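Local coordinates for protein HIAXHD3 (Humicola insolens, PDB 3ZXK) that hydrolyses arabinofuranose side chains, probably of xylan, as an exo-acting family 43 glycoside hydrolase, at residues 362-366 against 436-440; 152-156 against 165-169; 473-479 against 494-500. All coordinates share one frame; numbering follows the deposited sequence.

Interaction 1: 362-366 against 436-440; sequences TGDLF and TASTG
D364 and T436 reach toward each other from opposite directions at the tight end of this contact. The T436 hydroxyl OG1 donates to carboxylate oxygen D364 OD2 over a very short 2.5 Å. CG of D364 stands anti to its backbone N (chi1 -175°), which brings the carboxylate across to the threonine. The other oxygen turns back into its own segment. D364 OD1 accepts from F366 N at 3.0 Å, with the donor well above the carboxylate plane. Two donors, one on each oxygen, thus limit the rotation of the carboxylate. The buried F366 ring packs beside T436. Its CD2 is 4.1 Å from T436 OG1, met at an oblique angle, while S438 O sits near the plane of the ring at its edge, 4.4 Å from CE2. L429 of strand 418-429 and T75 also touch the F366 side chain.

The G363 and T439 end is looser and open to solvent. Methyl CG2 of T439 rests 3.9 Å from D364 CG, and T439 CB lies at a similar distance from G363 O. No direct hydrogen bond links these residues. Water 1 bridges instead: it donates to G363 O (2.7 Å) and to T439 O (2.9 Å), and accepts from L365 N.

The loop is shaped by two small turns. T362 OG1 accepts from D364 N in an ST turn, and the D364 OD1 bond to F366 N closes an Asx turn. On the other side, A437 and S438 both face R428 in a classic beta bulge. The contact packs a loop of ST and Asx turns onto the outermost strand, 436-448, of one sheet in the concanavalin A-like beta sandwich.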
loop_
_atom_site.group_PDB
_atom_site.type_symbol
_atom_site.label_atom_id
_atom_site.label_comp_id
_atom_site.label_asym_id
_atom_site.label_seq_id
_atom_site.Cartn_x
_atom_site.Cartn_y
_atom_site.Cartn_z
ATOM N N THR A 362 -9.978 13.835 -21.596
ATOM C CA THR A 362 -9.924 14.792 -20.491
ATOM C C THR A 362 -8.704 15.715 -20.656
ATOM O O THR A 362 -7.728 15.342 -21.336
ATOM C CB THR A 362 -9.882 14.060 -19.112
ATOM O OG1 THR A 362 -9.966 15.009 -18.045
ATOM C CG2 THR A 362 -8.615 13.208 -18.950
ATOM N N GLY A 363 -8.771 16.907 -20.050
ATOM C CA GLY A 363 -7.585 17.768 -19.865
ATOM C C GLY A 363 -6.915 17.530 -18.520
ATOM O O GLY A 363 -5.875 18.123 -18.214
ATOM N N ASP A 364 -7.492 16.622 -17.740
ATOM C CA ASP A 364 -7.161 16.491 -16.309
ATOM C C ASP A 364 -6.556 15.109 -16.060
ATOM O O ASP A 364 -7.283 14.123 -16.063
ATOM C CB ASP A 364 -8.467 16.685 -15.522
ATOM C CG ASP A 364 -8.281 16.693 -14.014
ATOM O OD1 ASP A 364 -7.172 16.402 -13.521
ATOM O OD2 ASP A 364 -9.283 17.006 -13.308
ATOM N N LEU A 365 -5.245 15.035 -15.783
ATOM C CA LEU A 365 -4.619 13.735 -15.440
ATOM C C LEU A 365 -5.370 12.978 -14.331
ATOM O O LEU A 365 -5.473 11.768 -14.359
ATOM C CB LEU A 365 -3.149 13.918 -15.027
ATOM C CG LEU A 365 -2.375 12.625 -14.708
ATOM C CD1 LEU A 365 -2.333 11.571 -15.814
ATOM C CD2 LEU A 365 -0.952 12.987 -14.303
ATOM N N PHE A 366 -5.933 13.700 -13.361
ATOM C CA PHE A 366 -6.619 12.991 -12.257
ATOM C C PHE A 366 -7.934 12.339 -12.682
ATOM O O PHE A 366 -8.475 11.494 -11.948
ATOM C CB PHE A 366 -6.874 13.926 -11.065
ATOM C CG PHE A 366 -5.634 14.481 -10.456
ATOM C CD1 PHE A 366 -4.751 13.653 -9.759
ATOM C CD2 PHE A 366 -5.330 15.836 -10.597
ATOM C CE1 PHE A 366 -3.596 14.173 -9.188
ATOM C CE2 PHE A 366 -4.175 16.368 -10.025
ATOM C CZ PHE A 366 -3.311 15.532 -9.332
ATOM N N THR A 436 -10.387 18.493 -8.570
ATOM C CA THR A 436 -9.207 19.107 -9.166
ATOM C C THR A 436 -9.107 20.618 -8.879
ATOM O O THR A 436 -10.060 21.378 -9.081
ATOM C CB THR A 436 -9.146 18.804 -10.683
ATOM O OG1 THR A 436 -9.108 17.393 -10.874
ATOM C CG2 THR A 436 -7.887 19.367 -11.308
ATOM N N ALA A 437 -7.938 21.042 -8.405
ATOM C CA ALA A 437 -7.675 22.461 -8.171
ATOM C C ALA A 437 -6.884 23.060 -9.323
ATOM O O ALA A 437 -7.061 24.229 -9.644
ATOM C CB ALA A 437 -6.948 22.663 -6.849
ATOM N N SER A 438 -6.013 22.263 -9.937
ATOM C CA SER A 438 -5.236 22.677 -11.116
ATOM C C SER A 438 -4.893 21.494 -12.021
ATOM O O SER A 438 -4.452 20.446 -11.549
ATOM C CB SER A 438 -3.931 23.352 -10.693
ATOM O OG SER A 438 -3.213 23.786 -11.847
ATOM N N THR A 439 -5.088 21.683 -13.322
ATOM C CA THR A 439 -4.797 20.659 -14.324
ATOM C C THR A 439 -3.385 20.756 -14.895
ATOM O O THR A 439 -3.019 20.020 -15.817
ATOM C CB THR A 439 -5.839 20.675 -15.462
ATOM O OG1 THR A 439 -5.891 21.987 -16.021
ATOM C CG2 THR A 439 -7.220 20.329 -14.930
ATOM N N GLY A 440 -2.582 21.651 -14.332
ATOM C CA GLY A 440 -1.155 21.692 -14.618
ATOM C C GLY A 440 -0.757 22.697 -15.681
ATOM O O GLY A 440 -1.592 23.241 -16.378
HETATM O O HOH W 1 -3.704 17.406 -16.732
#

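Interaction 2: 152-156 against 165-169; sequences DTMYI and VAQLS
I156 and L168 meet through their methyl ends on neighbouring strands of a beta hairpin, 154-158 and 163-168. These are the two middle strands of a four-stranded antiparallel blade in the five-bladed beta-propeller of family 43. The I156 side chain is extended beyond CG1 (chi2 175°), and its CD1 reaches to 3.9 Å from L168 CD1. The same leucine methyl also approaches M154 CB at 4.3 Å. I156, L168 and M154 bury the most surface here. All three also touch Y100 of strand 96-103, so they face the neighbouring blade as one apolar patch. Y141 covers I156 further.

The backbones hold these residues in register. I156 pairs with A166 as a hydrogen-bonded pair: I156 N donates to A166 O, and A166 N to I156 O, both at 2.8 Å. L168 N continues the pattern with a nearly straight bond to M154 O (174°). Beyond it the strands part, and water 2 spans the gap by accepting from M154 N and donating to L168 O.

Y155 and Q167 form the non-hydrogen-bonded pair, on the other face of the blade from I156 and A166. Their side chains run side by side and point the same way. The aliphatic part of Q167 lies along the ring, with CG 3.8 Å from Y155 CE1. T153 CG2 touches the amide end at 3.8 Å from Q167 NE2. Water 3 links the tyrosine hydroxyl to the glutamine amide: it lies in the plane of the tyrosine ring, 2.5 Å from Y155 OH, and donates to Q167 OE1 at 3.0 Å.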
loop_
_atom_site.group_PDB
_atom_site.type_symbol
_atom_site.label_atom_id
_atom_site.label_comp_id
_atom_site.label_asym_id
_atom_site.label_seq_id
_atom_site.Cartn_x
_atom_site.Cartn_y
_atom_site.Cartn_z
ATOM N N ASP A 152 -12.547 -22.008 16.726
ATOM C CA ASP A 152 -12.947 -21.690 15.348
ATOM C C ASP A 152 -14.117 -20.702 15.243
ATOM O O ASP A 152 -14.704 -20.554 14.171
ATOM C CB ASP A 152 -13.182 -22.968 14.513
ATOM C CG ASP A 152 -12.729 -22.824 13.040
ATOM O OD1 ASP A 152 -12.044 -21.827 12.668
ATOM O OD2 ASP A 152 -13.092 -23.705 12.231
ATOM N N THR A 153 -14.454 -20.000 16.332
ATOM C CA THR A 153 -15.417 -18.911 16.217
ATOM C C THR A 153 -14.651 -17.651 15.806
ATOM O O THR A 153 -13.576 -17.396 16.303
ATOM C CB THR A 153 -16.182 -18.686 17.517
ATOM O OG1 THR A 153 -16.902 -19.891 17.835
ATOM C CG2 THR A 153 -17.171 -17.508 17.388
ATOM N N MET A 154 -15.233 -16.880 14.900
ATOM C CA MET A 154 -14.634 -15.681 14.362
ATOM C C MET A 154 -15.262 -14.418 14.994
ATOM O O MET A 154 -16.511 -14.313 15.146
ATOM C CB MET A 154 -14.774 -15.690 12.841
ATOM C CG MET A 154 -14.053 -16.872 12.188
ATOM S SD MET A 154 -14.462 -16.964 10.443
ATOM C CE MET A 154 -13.565 -15.559 9.819
ATOM N N TYR A 155 -14.398 -13.469 15.376
ATOM C CA TYR A 155 -14.781 -12.196 15.985
ATOM C C TYR A 155 -14.102 -11.071 15.244
ATOM O O TYR A 155 -13.000 -11.249 14.743
ATOM C CB TYR A 155 -14.317 -12.136 17.470
ATOM C CG TYR A 155 -14.921 -13.212 18.330
ATOM C CD1 TYR A 155 -16.178 -13.063 18.917
ATOM C CD2 TYR A 155 -14.240 -14.413 18.528
ATOM C CE1 TYR A 155 -16.724 -14.084 19.671
ATOM C CE2 TYR A 155 -14.786 -15.435 19.297
ATOM C CZ TYR A 155 -16.031 -15.243 19.863
ATOM O OH TYR A 155 -16.619 -16.229 20.622
ATOM N N ILE A 156 -14.757 -9.910 15.210
ATOM C CA ILE A 156 -14.125 -8.694 14.692
ATOM C C ILE A 156 -14.272 -7.554 15.709
ATOM O O ILE A 156 -15.387 -7.198 16.097
ATOM C CB ILE A 156 -14.678 -8.262 13.313
ATOM C CG1 ILE A 156 -14.366 -9.351 12.263
ATOM C CG2 ILE A 156 -14.107 -6.905 12.883
ATOM C CD1 ILE A 156 -14.956 -9.103 10.888
ATOM N N VAL A 165 -17.105 -5.362 19.676
ATOM C CA VAL A 165 -16.726 -6.681 19.183
ATOM C C VAL A 165 -17.947 -7.382 18.620
ATOM O O VAL A 165 -18.954 -7.580 19.318
ATOM C CB VAL A 165 -16.067 -7.557 20.284
ATOM C CG1 VAL A 165 -15.926 -9.030 19.843
ATOM C CG2 VAL A 165 -14.732 -6.972 20.715
ATOM N N ALA A 166 -17.842 -7.773 17.357
ATOM C CA ALA A 166 -18.859 -8.578 16.691
ATOM C C ALA A 166 -18.440 -10.041 16.661
ATOM O O ALA A 166 -17.244 -10.372 16.501
ATOM C CB ALA A 166 -19.056 -8.120 15.247
ATOM N N GLN A 167 -19.423 -10.914 16.836
ATOM C CA GLN A 167 -19.252 -12.335 16.598
ATOM C C GLN A 167 -19.845 -12.655 15.232
ATOM O O GLN A 167 -20.952 -12.209 14.926
ATOM C CB GLN A 167 -19.970 -13.138 17.674
ATOM C CG GLN A 167 -19.746 -14.628 17.514
ATOM C CD GLN A 167 -20.449 -15.472 18.561
ATOM O OE1 GLN A 167 -20.604 -15.062 19.705
ATOM N NE2 GLN A 167 -20.838 -16.672 18.182
ATOM N N LEU A 168 -19.100 -13.384 14.406
ATOM C CA LEU A 168 -19.611 -13.799 13.105
ATOM C C LEU A 168 -20.170 -15.209 13.110
ATOM O O LEU A 168 -19.933 -15.977 14.035
ATOM C CB LEU A 168 -18.496 -13.709 12.068
ATOM C CG LEU A 168 -17.702 -12.410 12.052
ATOM C CD1 LEU A 168 -16.800 -12.483 10.852
ATOM C CD2 LEU A 168 -18.615 -11.197 11.952
ATOM N N SER A 169 -20.946 -15.513 12.068
ATOM C CA SER A 169 -21.475 -16.850 11.895
ATOM C C SER A 169 -20.324 -17.848 11.622
ATOM O O SER A 169 -19.196 -17.448 11.272
ATOM C CB SER A 169 -22.473 -16.862 10.730
ATOM O OG SER A 169 -21.852 -16.395 9.550
HETATM O O HOH W 2 -17.590 -17.839 13.679
HETATM O O HOH W 3 -18.853 -16.397 21.774
#

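Interaction 3: 473-479 against 494-500; sequences TERTTTF and PAFAMTN
Strands 476-482 and 490-497 run antiparallel, with T477 and F496 as a hydrogen-bonded pair and T476 and A497 as a non-hydrogen-bonded one. They form a beta hairpin at the edge of the seven-stranded sheet of the concanavalin A-like sandwich. F496 N donates almost straight to T477 O (178°), and M498 N donates to R475 O at 2.8 Å.

T477, F479, F496 and M498 all touch L402 of the facing sheet, so they belong to the core of the sandwich. M498 crosses T477 at about a right angle and bends at chi3 (67°). Its SD comes to 3.2 Å from T477 OG1, a buried hydroxyl with no hydrogen-bond partner in the model. F479 presents its ring edge to F496 CB, 4.1 Å from CE1.

On the face of T476 and A497, A495 CB packs against T476 CB and T478 CG2. Past the last bridge, E474 CB and CG lie close to M498 O, and the E474 carboxylate forms a salt bridge with R406. Water 5 accepts from R475 N and donates to M498 O and N500 OD1. The N500 amide closes the end: ND2 donates to T473 O at 2.8 Å, from above the carbonyl plane.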
loop_
_atom_site.group_PDB
_atom_site.type_symbol
_atom_site.label_atom_id
_atom_site.label_comp_id
_atom_site.label_asym_id
_atom_site.label_seq_id
_atom_site.Cartn_x
_atom_site.Cartn_y
_atom_site.Cartn_z
ATOM N N THR A 473 10.504 21.716 5.676
ATOM C CA THR A 473 11.245 21.441 4.433
ATOM C C THR A 473 10.490 20.489 3.511
ATOM O O THR A 473 10.069 19.404 3.946
ATOM C CB THR A 473 12.615 20.809 4.723
ATOM O OG1 THR A 473 13.391 21.694 5.546
ATOM C CG2 THR A 473 13.396 20.553 3.421
ATOM N N GLU A 474 10.359 20.860 2.235
ATOM C CA GLU A 474 9.756 19.977 1.232
ATOM C C GLU A 474 10.859 19.375 0.377
ATOM O O GLU A 474 11.755 20.079 -0.074
ATOM C CB GLU A 474 8.735 20.730 0.361
ATOM C CG GLU A 474 7.483 21.117 1.122
ATOM C CD GLU A 474 6.412 21.770 0.262
ATOM O OE1 GLU A 474 6.723 22.247 -0.848
ATOM O OE2 GLU A 474 5.239 21.821 0.699
ATOM N N ARG A 475 10.812 18.068 0.187
ATOM C CA ARG A 475 11.769 17.392 -0.668
ATOM C C ARG A 475 11.473 17.691 -2.133
ATOM O O ARG A 475 10.388 18.165 -2.499
ATOM C CB ARG A 475 11.667 15.882 -0.460
ATOM C CG ARG A 475 11.860 15.398 0.964
ATOM C CD ARG A 475 13.210 15.827 1.526
ATOM N NE ARG A 475 13.329 15.475 2.940
ATOM C CZ ARG A 475 14.144 16.072 3.804
ATOM N NH1 ARG A 475 14.934 17.073 3.415
ATOM N NH2 ARG A 475 14.147 15.687 5.069
ATOM N N THR A 476 12.448 17.410 -2.987
ATOM C CA THR A 476 12.232 17.662 -4.404
ATOM C C THR A 476 12.546 16.438 -5.264
ATOM O O THR A 476 13.330 15.536 -4.888
ATOM C CB THR A 476 13.073 18.850 -4.914
ATOM O OG1 THR A 476 14.457 18.540 -4.736
ATOM C CG2 THR A 476 12.734 20.144 -4.169
ATOM N N THR A 477 11.895 16.427 -6.422
ATOM C CA THR A 477 12.078 15.433 -7.468
ATOM C C THR A 477 12.498 16.129 -8.751
ATOM O O THR A 477 12.022 17.234 -9.069
ATOM C CB THR A 477 10.758 14.670 -7.715
ATOM O OG1 THR A 477 10.499 13.818 -6.596
ATOM C CG2 THR A 477 10.826 13.809 -8.996
ATOM N N THR A 478 13.400 15.475 -9.481
ATOM C CA THR A 478 13.833 15.959 -10.806
ATOM C C THR A 478 13.490 14.954 -11.913
ATOM O O THR A 478 13.307 13.766 -11.646
ATOM C CB THR A 478 15.325 16.321 -10.830
ATOM O OG1 THR A 478 16.113 15.235 -10.332
ATOM C CG2 THR A 478 15.563 17.588 -9.957
ATOM N N PHE A 479 13.359 15.454 -13.143
ATOM C CA PHE A 479 12.896 14.668 -14.274
ATOM C C PHE A 479 13.916 14.712 -15.421
ATOM O O PHE A 479 14.539 15.757 -15.668
ATOM C CB PHE A 479 11.545 15.206 -14.768
ATOM C CG PHE A 479 10.420 15.082 -13.754
ATOM C CD1 PHE A 479 10.187 16.070 -12.791
ATOM C CD2 PHE A 479 9.583 13.971 -13.771
ATOM C CE1 PHE A 479 9.167 15.940 -11.850
ATOM C CE2 PHE A 479 8.551 13.844 -12.848
ATOM C CZ PHE A 479 8.350 14.815 -11.872
ATOM N N PRO A 494 12.090 22.469 -13.846
ATOM C CA PRO A 494 12.518 22.801 -12.478
ATOM C C PRO A 494 12.531 21.570 -11.566
ATOM O O PRO A 494 11.999 20.515 -11.943
ATOM C CB PRO A 494 11.462 23.817 -12.030
ATOM C CG PRO A 494 10.244 23.470 -12.812
ATOM C CD PRO A 494 10.717 22.947 -14.130
ATOM N N ALA A 495 13.140 21.694 -10.381
ATOM C CA ALA A 495 13.002 20.654 -9.358
ATOM C C ALA A 495 11.622 20.819 -8.746
ATOM O O ALA A 495 11.205 21.940 -8.419
ATOM C CB ALA A 495 14.074 20.793 -8.286
ATOM N N PHE A 496 10.903 19.723 -8.594
ATOM C CA PHE A 496 9.516 19.797 -8.153
ATOM C C PHE A 496 9.430 19.547 -6.654
ATOM O O PHE A 496 9.884 18.504 -6.177
ATOM C CB PHE A 496 8.675 18.785 -8.937
ATOM C CG PHE A 496 7.296 18.559 -8.372
ATOM C CD1 PHE A 496 6.269 19.486 -8.586
ATOM C CD2 PHE A 496 7.021 17.414 -7.633
ATOM C CE1 PHE A 496 4.994 19.252 -8.080
ATOM C CE2 PHE A 496 5.758 17.198 -7.103
ATOM C CZ PHE A 496 4.750 18.111 -7.331
ATOM N N ALA A 497 8.849 20.510 -5.933
ATOM C CA ALA A 497 8.690 20.428 -4.495
ATOM C C ALA A 497 7.476 19.552 -4.144
ATOM O O ALA A 497 6.358 19.762 -4.642
ATOM C CB ALA A 497 8.522 21.815 -3.897
ATOM N N MET A 498 7.702 18.606 -3.248
ATOM C CA MET A 498 6.701 17.585 -2.909
ATOM C C MET A 498 5.974 17.913 -1.625
ATOM O O MET A 498 6.580 18.420 -0.665
ATOM C CB MET A 498 7.378 16.235 -2.782
ATOM C CG MET A 498 8.148 15.858 -4.033
ATOM S SD MET A 498 9.525 14.756 -3.678
ATOM C CE MET A 498 8.574 13.332 -3.162
ATOM N N THR A 499 4.668 17.621 -1.570
ATOM C CA THR A 499 3.923 17.886 -0.328
ATOM C C THR A 499 4.273 16.930 0.830
ATOM O O THR A 499 4.528 15.743 0.601
ATOM C CB THR A 499 2.399 17.901 -0.556
ATOM O OG1 THR A 499 1.763 18.330 0.654
ATOM C CG2 THR A 499 1.900 16.524 -0.985
ATOM N N ASN A 500 4.278 17.455 2.067
ATOM C CA ASN A 500 4.399 16.625 3.290
ATOM C C ASN A 500 3.061 16.352 3.972
ATOM O O ASN A 500 3.036 15.721 5.033
ATOM C CB ASN A 500 5.338 17.265 4.319
ATOM C CG ASN A 500 6.765 17.302 3.844
ATOM O OD1 ASN A 500 7.276 16.314 3.286
ATOM N ND2 ASN A 500 7.417 18.458 4.027
HETATM O O HOH W 4 4.048 20.311 2.617
HETATM O O HOH W 5 8.359 16.899 0.834
HETATM O O HOH W 6 13.109 18.369 -13.479
#

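Overall arrangement
Along the chain, interaction 2 comes first, then 1, then 3. Interaction 2 lies in the family 43 beta-propeller, its centre about 45 Å from that of interaction 1 and about 46 Å from that of interaction 3. Interactions 1 and 3 share the C-terminal sandwich. Their centres are about 19 Å apart and their nearest atoms about 9 Å, without touching. Interaction 1 involves the edge strand 436-448 of the eight-stranded sheet, and interaction 3 the edge strand 490-497 of the seven-stranded one. Residues of both domains line the glycan pocket. F469 and W502 of the C-terminal domain lie close in sequence to interaction 3, whose N500 side chain is about 11 Å from the bound arabinofuranose.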